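Local coordinates for AlyGC (Glaciecola chathamensis, PDB 5GKD), which probably cleaves the polysaccharide alginate by beta-elimination, as a calcium-binding lyase of polysaccharide lyase family 6, at residues N449-A454 and L464-G469; E553-D556 and H562-D565; P117-Q122 and R569-Y574; A658-H663 and N668-N673; S287-M292 and A309-N314. All blocks are in the same frame, centred on the assembly; numbering follows the deposited sequence.

Interaction 1: residues N449-A454 and L464-G469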
# COMPACT_ATOMS: atom_id res chain seq x y z
N ASN A 449 3.20 20.58 -21.21
CA ASN A 449 3.51 19.21 -21.53
C ASN A 449 4.88 19.02 -22.05
O ASN A 449 5.25 17.99 -22.50
CB ASN A 449 2.55 18.72 -22.58
CG ASN A 449 1.26 18.27 -22.01
OD1 ASN A 449 0.56 17.49 -22.61
ND2 ASN A 449 0.93 18.76 -20.84
N THR A 450 5.65 20.06 -21.99
CA THR A 450 7.00 19.97 -22.54
C THR A 450 7.93 19.19 -21.62
O THR A 450 8.89 18.57 -22.09
CB THR A 450 7.54 21.37 -22.77
OG1 THR A 450 8.93 21.30 -23.08
CG2 THR A 450 7.34 22.21 -21.53
N LEU A 451 7.66 19.21 -20.32
CA LEU A 451 8.45 18.44 -19.36
C LEU A 451 8.04 16.97 -19.38
O LEU A 451 8.90 16.08 -19.34
CB LEU A 451 8.26 19.05 -17.97
CG LEU A 451 9.22 18.74 -16.84
CD1 LEU A 451 10.63 19.01 -17.29
CD2 LEU A 451 8.87 19.61 -15.65
N PHE A 452 6.73 16.71 -19.46
CA PHE A 452 6.23 15.36 -19.64
C PHE A 452 6.87 14.68 -20.83
O PHE A 452 7.23 13.50 -20.77
CB PHE A 452 4.71 15.41 -19.79
CG PHE A 452 4.05 14.06 -19.95
CD1 PHE A 452 3.91 13.48 -21.20
CD2 PHE A 452 3.55 13.39 -18.84
CE1 PHE A 452 3.30 12.25 -21.35
CE2 PHE A 452 2.93 12.16 -18.98
CZ PHE A 452 2.81 11.58 -20.24
N ASP A 453 7.01 15.40 -21.94
CA ASP A 453 7.56 14.79 -23.14
C ASP A 453 9.07 14.64 -23.05
O ASP A 453 9.62 13.65 -23.51
CB ASP A 453 7.16 15.60 -24.38
CG ASP A 453 5.67 15.56 -24.65
OD1 ASP A 453 5.04 14.53 -24.36
OD2 ASP A 453 5.12 16.57 -25.14
N ALA A 454 9.75 15.62 -22.46
CA ALA A 454 11.21 15.50 -22.34
C ALA A 454 11.60 14.35 -21.42
O ALA A 454 12.54 13.60 -21.72
CB ALA A 454 11.81 16.81 -21.85
N LEU A 464 18.19 16.96 -18.02
CA LEU A 464 17.29 17.90 -18.67
C LEU A 464 17.63 19.31 -18.20
O LEU A 464 17.67 19.58 -16.99
CB LEU A 464 15.83 17.55 -18.37
CG LEU A 464 15.09 16.47 -19.17
CD1 LEU A 464 15.91 15.21 -19.37
CD2 LEU A 464 13.74 16.12 -18.52
N VAL A 465 17.89 20.21 -19.15
CA VAL A 465 18.29 21.59 -18.87
C VAL A 465 17.14 22.48 -19.32
O VAL A 465 16.95 22.70 -20.53
CB VAL A 465 19.60 21.96 -19.57
CG1 VAL A 465 20.10 23.29 -19.05
CG2 VAL A 465 20.63 20.88 -19.34
N LEU A 466 16.37 22.99 -18.37
CA LEU A 466 15.18 23.78 -18.68
C LEU A 466 15.59 25.23 -18.93
O LEU A 466 16.26 25.85 -18.10
CB LEU A 466 14.16 23.72 -17.54
CG LEU A 466 13.90 22.41 -16.81
CD1 LEU A 466 12.88 22.61 -15.70
CD2 LEU A 466 13.44 21.34 -17.76
N GLN A 467 15.18 25.76 -20.07
CA GLN A 467 15.40 27.17 -20.34
C GLN A 467 14.44 28.00 -19.51
O GLN A 467 13.47 27.49 -18.92
CB GLN A 467 15.23 27.44 -21.83
CG GLN A 467 16.07 26.52 -22.72
CD GLN A 467 15.52 26.42 -24.14
OE1 GLN A 467 14.33 26.63 -24.37
NE2 GLN A 467 16.38 26.06 -25.08
N ALA A 468 14.71 29.30 -19.43
CA ALA A 468 13.92 30.19 -18.60
C ALA A 468 12.47 30.21 -19.06
O ALA A 468 12.18 30.09 -20.25
CB ALA A 468 14.51 31.60 -18.63
N GLY A 469 11.55 30.33 -18.11
CA GLY A 469 10.15 30.44 -18.44
C GLY A 469 9.29 29.60 -17.52
O GLY A 469 9.71 29.24 -16.41

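Interaction 2: residues E553-D556 and H562-D565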
# COMPACT_ATOMS: atom_id res chain seq x y z
N GLU A 553 7.28 26.57 -3.18
CA GLU A 553 6.42 27.52 -2.50
C GLU A 553 4.95 27.24 -2.74
O GLU A 553 4.56 26.71 -3.79
CB GLU A 553 6.68 28.96 -2.96
CG GLU A 553 7.95 29.56 -2.45
CD GLU A 553 8.07 31.02 -2.85
OE1 GLU A 553 7.21 31.50 -3.63
OE2 GLU A 553 9.02 31.68 -2.38
N ASN A 554 4.14 27.64 -1.77
CA ASN A 554 2.69 27.72 -1.93
C ASN A 554 2.05 26.34 -2.10
O ASN A 554 1.17 26.14 -2.93
CB ASN A 554 2.33 28.65 -3.10
CG ASN A 554 2.82 30.07 -2.87
OD1 ASN A 554 2.72 30.61 -1.77
ND2 ASN A 554 3.37 30.69 -3.92
N LEU A 555 2.52 25.38 -1.30
CA LEU A 555 1.85 24.10 -1.17
C LEU A 555 0.75 24.23 -0.11
O LEU A 555 0.74 23.57 0.92
CB LEU A 555 2.84 23.00 -0.80
CG LEU A 555 3.76 22.43 -1.90
CD1 LEU A 555 4.85 23.40 -2.30
CD2 LEU A 555 4.37 21.12 -1.43
N ASP A 556 -0.19 25.13 -0.39
CA ASP A 556 -1.11 25.49 0.68
C ASP A 556 -2.52 25.80 0.19
O ASP A 556 -3.28 26.45 0.92
CB ASP A 556 -0.56 26.68 1.48
CG ASP A 556 -0.31 27.92 0.62
OD1 ASP A 556 -0.30 27.83 -0.62
OD2 ASP A 556 -0.10 28.99 1.22
N HIS A 562 1.53 17.77 1.25
CA HIS A 562 2.87 17.34 1.62
C HIS A 562 3.86 17.59 0.51
O HIS A 562 3.52 17.57 -0.68
CB HIS A 562 2.87 15.86 1.97
CG HIS A 562 1.74 15.47 2.88
ND1 HIS A 562 1.65 15.92 4.17
CD2 HIS A 562 0.67 14.68 2.67
CE1 HIS A 562 0.55 15.43 4.72
NE2 HIS A 562 -0.06 14.67 3.83
N PHE A 563 5.11 17.83 0.89
CA PHE A 563 6.14 17.95 -0.12
C PHE A 563 6.59 16.57 -0.64
O PHE A 563 6.66 16.36 -1.85
CB PHE A 563 7.34 18.72 0.43
CG PHE A 563 8.50 18.76 -0.51
CD1 PHE A 563 8.49 19.60 -1.61
CD2 PHE A 563 9.59 17.93 -0.31
CE1 PHE A 563 9.55 19.62 -2.49
CE2 PHE A 563 10.65 17.95 -1.18
CZ PHE A 563 10.63 18.79 -2.27
N PHE A 564 6.91 15.63 0.27
CA PHE A 564 7.35 14.30 -0.14
C PHE A 564 6.64 13.24 0.69
O PHE A 564 6.71 13.26 1.92
CB PHE A 564 8.87 14.11 -0.02
CG PHE A 564 9.34 12.76 -0.51
CD1 PHE A 564 9.57 12.54 -1.85
CD2 PHE A 564 9.48 11.70 0.37
CE1 PHE A 564 9.96 11.30 -2.31
CE2 PHE A 564 9.88 10.45 -0.08
CZ PHE A 564 10.12 10.25 -1.43
N ASP A 565 6.03 12.27 0.00
CA ASP A 565 5.26 11.21 0.64
C ASP A 565 5.80 9.86 0.17
O ASP A 565 5.62 9.48 -0.99
CB ASP A 565 3.77 11.35 0.30
CG ASP A 565 2.87 10.45 1.16
OD1 ASP A 565 3.22 10.19 2.33
OD2 ASP A 565 1.82 10.02 0.68

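Interaction 3: residues P117-Q122 and R569-Y574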
# COMPACT_ATOMS: atom_id res chain seq x y z
N PRO A 117 8.45 -8.76 -7.38
CA PRO A 117 8.11 -7.34 -7.55
C PRO A 117 7.97 -6.56 -6.24
O PRO A 117 8.15 -5.34 -6.25
CB PRO A 117 6.78 -7.36 -8.32
CG PRO A 117 6.59 -8.72 -8.80
CD PRO A 117 7.49 -9.65 -8.04
N GLU A 118 7.63 -7.21 -5.12
CA GLU A 118 7.49 -6.53 -3.83
C GLU A 118 8.68 -6.85 -2.95
O GLU A 118 8.97 -8.03 -2.72
CB GLU A 118 6.21 -6.94 -3.10
CG GLU A 118 4.93 -6.53 -3.76
CD GLU A 118 3.70 -6.85 -2.92
OE1 GLU A 118 3.62 -6.38 -1.76
OE2 GLU A 118 2.83 -7.60 -3.41
N LYS A 119 9.34 -5.81 -2.42
CA LYS A 119 10.54 -6.03 -1.61
C LYS A 119 10.28 -6.95 -0.42
O LYS A 119 11.16 -7.73 -0.05
CB LYS A 119 11.12 -4.70 -1.11
CG LYS A 119 11.88 -3.89 -2.17
CD LYS A 119 12.54 -2.65 -1.57
CE LYS A 119 13.75 -3.03 -0.76
NZ LYS A 119 14.16 -1.98 0.15
N PHE A 120 9.10 -6.89 0.19
CA PHE A 120 8.87 -7.66 1.40
C PHE A 120 7.94 -8.83 1.18
O PHE A 120 7.35 -9.35 2.13
CB PHE A 120 8.43 -6.73 2.52
CG PHE A 120 9.55 -5.85 2.94
CD1 PHE A 120 9.81 -4.68 2.27
CD2 PHE A 120 10.48 -6.30 3.87
CE1 PHE A 120 10.90 -3.90 2.60
CE2 PHE A 120 11.57 -5.54 4.19
CZ PHE A 120 11.79 -4.34 3.55
N GLU A 121 7.83 -9.28 -0.06
CA GLU A 121 7.36 -10.62 -0.37
C GLU A 121 8.62 -11.47 -0.47
O GLU A 121 9.38 -11.36 -1.44
CB GLU A 121 6.54 -10.62 -1.65
CG GLU A 121 5.64 -11.82 -1.83
CD GLU A 121 4.56 -11.94 -0.76
OE1 GLU A 121 4.28 -13.07 -0.34
OE2 GLU A 121 4.02 -10.91 -0.31
N GLN A 122 8.85 -12.30 0.55
CA GLN A 122 10.11 -13.00 0.77
C GLN A 122 10.27 -14.24 -0.09
O GLN A 122 9.33 -15.03 -0.25
CB GLN A 122 10.21 -13.39 2.24
CG GLN A 122 11.35 -14.34 2.54
CD GLN A 122 11.50 -14.63 4.01
OE1 GLN A 122 12.52 -15.14 4.45
NE2 GLN A 122 10.47 -14.30 4.78
N ARG A 569 6.46 0.53 2.26
CA ARG A 569 7.51 -0.42 1.90
C ARG A 569 8.46 0.14 0.84
O ARG A 569 9.13 -0.63 0.16
CB ARG A 569 6.93 -1.76 1.43
CG ARG A 569 6.02 -2.46 2.45
CD ARG A 569 6.77 -2.68 3.76
NE ARG A 569 6.26 -3.81 4.52
CZ ARG A 569 5.94 -3.78 5.81
NH1 ARG A 569 6.08 -2.66 6.51
NH2 ARG A 569 5.49 -4.89 6.40
N SER A 570 8.53 1.46 0.67
CA SER A 570 9.50 2.06 -0.23
C SER A 570 10.80 2.33 0.54
O SER A 570 10.80 2.40 1.77
CB SER A 570 8.96 3.37 -0.84
OG SER A 570 8.83 4.40 0.14
N PHE A 571 11.90 2.47 -0.20
CA PHE A 571 13.19 2.65 0.46
C PHE A 571 14.10 3.55 -0.36
O PHE A 571 14.45 3.22 -1.49
CB PHE A 571 13.87 1.30 0.73
CG PHE A 571 15.10 1.43 1.63
CD1 PHE A 571 14.97 1.39 3.01
CD2 PHE A 571 16.37 1.61 1.08
CE1 PHE A 571 16.08 1.53 3.82
CE2 PHE A 571 17.47 1.74 1.89
CZ PHE A 571 17.34 1.70 3.26
N ALA A 572 14.47 4.69 0.22
CA ALA A 572 15.45 5.59 -0.38
C ALA A 572 16.85 5.25 0.11
O ALA A 572 17.14 5.37 1.30
CB ALA A 572 15.11 7.05 -0.05
N ASP A 573 17.73 4.85 -0.81
CA ASP A 573 19.16 4.75 -0.49
C ASP A 573 19.69 6.07 0.08
O ASP A 573 20.54 6.07 0.96
CB ASP A 573 19.96 4.34 -1.73
CG ASP A 573 19.92 2.81 -1.98
OD1 ASP A 573 20.14 2.04 -1.05
OD2 ASP A 573 19.71 2.38 -3.13
N TYR A 574 19.19 7.20 -0.42
CA TYR A 574 19.39 8.46 0.28
C TYR A 574 18.40 9.49 -0.22
O TYR A 574 17.94 9.44 -1.36
CB TYR A 574 20.82 9.02 0.14
CG TYR A 574 21.27 9.35 -1.27
CD1 TYR A 574 20.92 10.55 -1.89
CD2 TYR A 574 22.06 8.46 -1.98
CE1 TYR A 574 21.35 10.83 -3.19
CE2 TYR A 574 22.48 8.73 -3.26
CZ TYR A 574 22.13 9.91 -3.86
OH TYR A 574 22.59 10.14 -5.14

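Interaction 4: residues A658-H663 and N668-N673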
# COMPACT_ATOMS: atom_id res chain seq x y z
N ALA A 658 5.58 17.93 16.63
CA ALA A 658 7.02 18.09 16.53
C ALA A 658 7.37 18.73 15.20
O ALA A 658 6.63 18.61 14.22
CB ALA A 658 7.75 16.74 16.65
N SER A 659 8.51 19.43 15.17
CA SER A 659 9.08 19.86 13.90
C SER A 659 9.89 18.76 13.27
O SER A 659 10.21 18.84 12.08
CB SER A 659 9.97 21.09 14.10
OG SER A 659 11.04 20.78 14.97
N LEU A 660 10.25 17.75 14.05
CA LEU A 660 11.09 16.64 13.63
C LEU A 660 10.86 15.52 14.62
O LEU A 660 11.06 15.72 15.82
CB LEU A 660 12.55 17.09 13.63
CG LEU A 660 13.65 16.23 13.04
CD1 LEU A 660 13.47 16.12 11.54
CD2 LEU A 660 14.98 16.89 13.34
N ILE A 661 10.39 14.36 14.16
CA ILE A 661 10.20 13.25 15.09
C ILE A 661 10.92 12.03 14.55
O ILE A 661 10.64 11.56 13.44
CB ILE A 661 8.72 12.96 15.41
CG1 ILE A 661 8.64 11.81 16.41
CG2 ILE A 661 7.91 12.67 14.17
CD1 ILE A 661 7.32 11.65 17.05
N LEU A 662 11.85 11.52 15.34
CA LEU A 662 12.80 10.51 14.92
C LEU A 662 12.68 9.31 15.86
O LEU A 662 13.07 9.38 17.02
CB LEU A 662 14.22 11.08 14.91
CG LEU A 662 14.36 12.38 14.10
CD1 LEU A 662 15.80 12.86 14.08
CD2 LEU A 662 13.89 12.16 12.70
N HIS A 663 12.13 8.21 15.33
CA HIS A 663 11.89 6.99 16.09
C HIS A 663 12.74 5.87 15.50
O HIS A 663 12.57 5.50 14.34
CB HIS A 663 10.40 6.64 16.09
CG HIS A 663 10.06 5.39 16.84
ND1 HIS A 663 9.11 5.37 17.84
CD2 HIS A 663 10.52 4.12 16.72
CE1 HIS A 663 9.00 4.13 18.30
NE2 HIS A 663 9.85 3.36 17.65
N ASN A 668 22.01 10.30 14.54
CA ASN A 668 21.31 11.58 14.51
C ASN A 668 22.31 12.70 14.77
O ASN A 668 23.00 12.69 15.79
CB ASN A 668 20.20 11.63 15.56
CG ASN A 668 19.24 10.47 15.43
OD1 ASN A 668 18.42 10.45 14.52
ND2 ASN A 668 19.33 9.52 16.34
N LYS A 669 22.39 13.65 13.84
CA LYS A 669 23.31 14.78 13.96
C LYS A 669 22.58 16.06 13.56
O LYS A 669 22.28 16.25 12.38
CB LYS A 669 24.56 14.55 13.11
CG LYS A 669 25.56 15.72 13.09
CD LYS A 669 26.84 15.35 12.32
CE LYS A 669 27.57 16.59 11.80
NZ LYS A 669 28.11 16.40 10.40
N MET A 670 22.31 16.93 14.52
CA MET A 670 21.69 18.23 14.26
C MET A 670 22.60 19.33 14.77
O MET A 670 22.83 19.45 15.98
CB MET A 670 20.31 18.34 14.92
CG MET A 670 19.12 17.88 14.08
SD MET A 670 19.04 16.10 13.84
CE MET A 670 19.36 15.53 15.46
N THR A 671 23.08 20.17 13.86
CA THR A 671 24.22 21.05 14.11
C THR A 671 23.98 22.41 13.48
O THR A 671 23.62 22.49 12.30
CB THR A 671 25.50 20.39 13.55
OG1 THR A 671 26.18 19.69 14.60
CG2 THR A 671 26.42 21.36 12.87
N THR A 672 24.14 23.48 14.26
CA THR A 672 24.21 24.83 13.73
C THR A 672 22.92 25.23 13.00
O THR A 672 22.94 25.93 11.99
CB THR A 672 25.43 24.99 12.80
OG1 THR A 672 26.55 24.33 13.39
CG2 THR A 672 25.80 26.45 12.61
N ASN A 673 21.79 24.78 13.52
CA ASN A 673 20.50 25.16 12.95
C ASN A 673 19.87 26.26 13.80
O ASN A 673 20.26 26.49 14.94
CB ASN A 673 19.54 23.97 12.89
CG ASN A 673 20.12 22.76 12.17
OD1 ASN A 673 20.20 22.73 10.95
ND2 ASN A 673 20.50 21.74 12.93

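Interaction 5: residues S287-M292 and A309-N314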
# COMPACT_ATOMS: atom_id res chain seq x y z
N SER A 287 31.48 -4.18 13.21
CA SER A 287 32.90 -3.88 13.36
C SER A 287 33.76 -4.82 12.50
O SER A 287 33.33 -5.90 12.08
CB SER A 287 33.32 -4.00 14.82
OG SER A 287 32.58 -3.12 15.64
N GLY A 288 35.00 -4.39 12.28
CA GLY A 288 35.98 -5.26 11.64
C GLY A 288 36.19 -6.55 12.41
O GLY A 288 36.32 -7.62 11.82
N LEU A 289 36.24 -6.46 13.74
CA LEU A 289 36.31 -7.66 14.56
C LEU A 289 35.42 -7.44 15.77
O LEU A 289 35.55 -6.43 16.46
CB LEU A 289 37.75 -7.93 15.01
CG LEU A 289 38.29 -9.36 15.21
CD1 LEU A 289 39.42 -9.39 16.27
CD2 LEU A 289 37.23 -10.43 15.45
N THR A 290 34.53 -8.39 16.03
CA THR A 290 33.54 -8.26 17.09
C THR A 290 33.49 -9.54 17.90
O THR A 290 33.25 -10.61 17.33
CB THR A 290 32.14 -7.97 16.53
OG1 THR A 290 32.19 -6.82 15.68
CG2 THR A 290 31.16 -7.74 17.66
N VAL A 291 33.64 -9.44 19.21
CA VAL A 291 33.41 -10.55 20.12
C VAL A 291 32.25 -10.13 21.02
O VAL A 291 32.39 -9.23 21.86
CB VAL A 291 34.65 -10.92 20.93
CG1 VAL A 291 34.41 -12.21 21.70
CG2 VAL A 291 35.86 -11.08 20.02
N MET A 292 31.11 -10.78 20.84
CA MET A 292 29.88 -10.33 21.48
C MET A 292 29.74 -10.84 22.91
O MET A 292 30.30 -11.88 23.29
CB MET A 292 28.66 -10.77 20.68
CG MET A 292 28.29 -9.84 19.55
SD MET A 292 26.62 -10.15 18.91
CE MET A 292 25.61 -9.60 20.29
N ALA A 309 36.68 -19.16 22.27
CA ALA A 309 37.09 -18.62 20.98
C ALA A 309 38.61 -18.62 20.86
O ALA A 309 39.33 -18.47 21.85
CB ALA A 309 36.57 -17.19 20.80
N LEU A 310 39.10 -18.80 19.64
CA LEU A 310 40.53 -18.76 19.34
C LEU A 310 40.74 -17.83 18.15
O LEU A 310 40.27 -18.12 17.04
CB LEU A 310 41.06 -20.16 19.05
CG LEU A 310 42.54 -20.53 19.22
CD1 LEU A 310 43.00 -21.26 17.97
CD2 LEU A 310 43.48 -19.38 19.56
N ILE A 311 41.43 -16.73 18.37
CA ILE A 311 41.59 -15.67 17.38
C ILE A 311 43.09 -15.48 17.17
O ILE A 311 43.74 -14.81 17.97
CB ILE A 311 40.91 -14.37 17.83
CG1 ILE A 311 39.44 -14.63 18.20
CG2 ILE A 311 41.02 -13.30 16.78
CD1 ILE A 311 38.66 -13.45 18.71
N GLU A 312 43.65 -16.07 16.12
CA GLU A 312 45.10 -16.01 15.98
C GLU A 312 45.52 -15.75 14.54
O GLU A 312 44.82 -16.09 13.59
CB GLU A 312 45.79 -17.29 16.51
CG GLU A 312 45.71 -18.49 15.60
CD GLU A 312 45.95 -19.81 16.33
OE1 GLU A 312 46.43 -19.79 17.50
OE2 GLU A 312 45.62 -20.85 15.73
N ASN A 313 46.67 -15.10 14.41
CA ASN A 313 47.31 -14.84 13.11
C ASN A 313 46.41 -14.11 12.13
O ASN A 313 46.49 -14.32 10.92
CB ASN A 313 47.84 -16.14 12.51
CG ASN A 313 49.03 -16.67 13.28
OD1 ASN A 313 48.90 -17.57 14.09
ND2 ASN A 313 50.19 -16.08 13.04
N ASN A 314 45.57 -13.22 12.62
CA ASN A 314 44.85 -12.32 11.75
C ASN A 314 45.60 -11.00 11.59
O ASN A 314 46.29 -10.53 12.50
CB ASN A 314 43.44 -12.09 12.28
CG ASN A 314 42.71 -13.39 12.47
OD1 ASN A 314 42.34 -14.06 11.50
ND2 ASN A 314 42.54 -13.80 13.72

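Interaction 1: residues N449-A454 and L464-G469
Three aliphatic pairs join the helix that starts at Thr450 to the strand ending at Leu466. The shortest is methyl against methyl: Leu451 CD1 lies 3.7 Å from Leu466 CD2, and the two leucines meet at about a right angle. Leu451 holds its CG anti to the backbone N (chi1 -163°), which swings the branch across the gap although its CB sets off along the helix flank. One turn on, Ala454 points its CB toward the strand and meets Leu464 CD2 at 3.9 Å. That same CD2 lies 4.4 Å from Leu451 CD1, so Leu464 is shared by both helical residues. With the segment axes 10.7 Å apart and running nearly antiparallel (163°), the space between them is bridged by side chains alone. Val444 of the neighbouring strand 441-444 touches Ala454, Leu464 and Leu466 and thickens this layer.

Polar bonds fix the backbones instead of bridging the gap. The first helical turn closes through Asp453 N to Asn449 O (3.2 Å) and Ala454 N to Thr450 O (3.1 Å). Asn449 occupies the N-cap position without making a capping bond; its ND2 binds Ser474 OG, while Thr450 OG1 bonds to Ser445 O. On the other side, Leu464 and Leu466 are tied by backbone bonds to strand 482-487, and Val465 to strand 441-444.

An amphipathic helix laid by its apolar side over the first strands of a coil is a familiar end cap of parallel beta-helices, and here it covers the beginning of the second, C-terminal one.

Interaction 2: residues E553-D556 and H562-D565
Leu555 pushes one methyl into the corner formed by His562 and Phe563, and nearly all the close packing comes from that single branch. Its CD2 sits 3.7 Å from His562 O and 3.9 Å from Phe563 CA, so it rests mainly on backbone. The nearest side-chain atom is Phe563 CB, 4.2 Å from Leu555 CD2, and the methyl lies at the edge of the phenylalanine ring, near its plane. With CB directed at the opposing chain and CG anti to the carbonyl carbon (chi1 -77°), the branch carries CD2 across to the His562-Phe563 backbone. Leu531 and Ile585, from the coils before and after, also touch this leucine, and the Phe563 ring makes T-shaped stacks with Phe552 and Phe582.

Both segments belong to one coil of the C-terminal parallel beta-helix. Strand 551-555 lies between strands 517-519 and 581-585 on one wall, whereas strand 564-565 lies between 530-534 and 590-592 on another. The chain bends at both places: Leu555 is the centre of an inverse gamma turn, and Phe563 marks a corner between walls.

Away from this methyl the contact thins quickly, and the segments bury 89 Å² in total. No hydrogen bond crosses between them. Asn554 and Asp556 flank Leu555 on the outer, partly exposed side; a weak bond of 3.1 Å from Asp556 N to Asn554 O accompanies the turn. His562 directs its CB away from Leu555, and its ND1 is hydrogen-bonded to the backbone N of Asp588. Farther along, Asp565 turns its carboxylate to Arg591 and Lys594, with OD1 forming salt bridges to both.

Interaction 3: residues P117-Q122 and R569-Y574
Lys119 and Phe120, next to each other in a tight turn, reach across to Phe571 and Arg569. Lys119 NZ lies 3.3 Å from Phe571 CB, touching the root of the aromatic side chain and lying oblique to its ring. Phe120 CD1 packs on the aliphatic shaft of Arg569, 3.9 Å from Arg569 CD, and the two side chains meet at roughly a right angle. The guanidinium plane is turned 63° from the ring, and Arg569 CZ lies 5.6 Å from the Phe120 ring centroid, so any cation-pi attraction is weak at most.

A second shell sets these groups. A bend in the Lys119 chain (chi3 74°) brings NZ to Leu177 O and Asn542 OD1, which both accept hydrogen bonds from it. Arg569 is held at its far end by salt bridges from NH1 to Glu595 and from NH2 to Asp597. The turn itself is type I, closed by Glu121 N to Glu118 O at 3.2 Å, and Glu121 OE2 forms a salt bridge with Arg536 of the second subunit.

Phe120 also touches Ser179, next to the calcium ligand Asn180, and its side chain is about 12 Å from a bound calcium ion. This is an interdomain contact, in which a loop of the chondroitinase B-like beta-helix docks against the connection leading into strand 572-578 of the C-terminal beta-helix.

Interaction 4: residues A658-H663 and N668-N673
Strand 660-663, with Leu660 and Leu662, faces Met670 and Asn668 of strand 668-671 across the inside of a coil. The two run in opposite directions, as the pairing of Leu660 with Met670 and of Leu662 with Asn668 implies. Their CA atoms are 10.7 Å apart in the first pair and 8.6 Å in the second, too far for backbone bonding, and no hydrogen bond crosses. Each strand pairs instead in parallel with neighbouring coils, the first with 622-625 and 681-685, the second with 637-641 and 691-700.

Side chains fill the space between. Leu662 CD1 lies 3.6 Å from Asn668 OD1, the two side chains sliding past each other in opposite directions. The buried amide of Asn668 finds its partners away from the leucine: OD1 is hydrogen-bonded to Thr665 OG1 in the preceding turn, and ND2 to Thr692 OG1 in the next coil. Two residues along, Leu660 CD2 approaches Met670 SD at 4.2 Å. A bend at chi2 (71°) brings SD round to Leu660, and a second at chi3 (45°) folds CE back. Phe683 from the next coil touches Leu662, Asn668 and Met670.

Just beyond Met670 the strand bends at Thr672 and Asn673. Asn673 OD1 takes a hydrogen bond from Asn643 ND2, and its ND2 gives one to Asn697 OD1, so equivalent amides join in successive coils. Such an asparagine ladder at a turn, beside an aliphatic interior, is a recurrent feature of parallel beta-helices, well known from pectate lyases.

Interaction 5: residues S287-M292 and A309-N314
This is an apolar contact through the interior of the chondroitinase B-like domain, where Ile311 on one wall meets Val291 and Leu289 on another. The closer pair is Val291 CG2 with Ile311 CD1 at 3.9 Å, two side chains reaching toward each other tip to tip. Ile311 is well shaped for this: CG1 stands anti to the carbonyl carbon (chi1 -54°) and the branch continues fully extended (chi2 178°), carrying CD1 far into the core. Its other branch serves the second partner, CG2 lying 4.3 Å from Leu289 CD1. One isoleucine therefore spans two residues of strand 289-292, both of which direct CB inward.

The strands run in opposite directions and are not paired with each other; the CA atoms of Leu289 and Ile311 are 10.0 Å apart. Their hydrogen-bonding neighbours lie in adjacent coils, as expected for the parallel beta-helix of the pectate lyase-like clan. Strand 289-292 lies between 263-265 and 322-326, and strand 310-317 between 271-278 and 339-347. Phe324 touches Val291 and Met341 touches Leu289, extending the apolar stack to the next coil.

Past Ile311 the chain bends at Asn313, and Asn314 sends its amide inward to bind Asn275 N through OD1 and Ile272 O through ND2. Asn344 grips the same bend from the following coil, with bonds to Asn314 N and Ile311 O. On the other surface of strand 289-292, Thr290 and Met292 lean on Arg264, and Met292 also on Tyr303, both residues of the carbonate pocket.

Interactions 1, 2 and 4 follow one another along the C-terminal beta-helix, from its helical cap toward later coils: the centres of 1 and 2 lie 21 Å apart, those of 2 and 4 20 Å. Interaction 5 is core packing of the same kind in the N-terminal beta-helix, 56 Å from interaction 1 between centres. Interaction 3 joins the two domains; its segment 569-574 follows soon after 562-565 of interaction 2, and its centre is 33 Å from that of interaction 5. Neither 3 nor 5 forms a ligand site: the Phe120 side chain of interaction 3 is about 12 Å from a bound calcium ion, and strand 289-292 of interaction 5 leans through Thr290 and Met292 on carbonate-pocket residues.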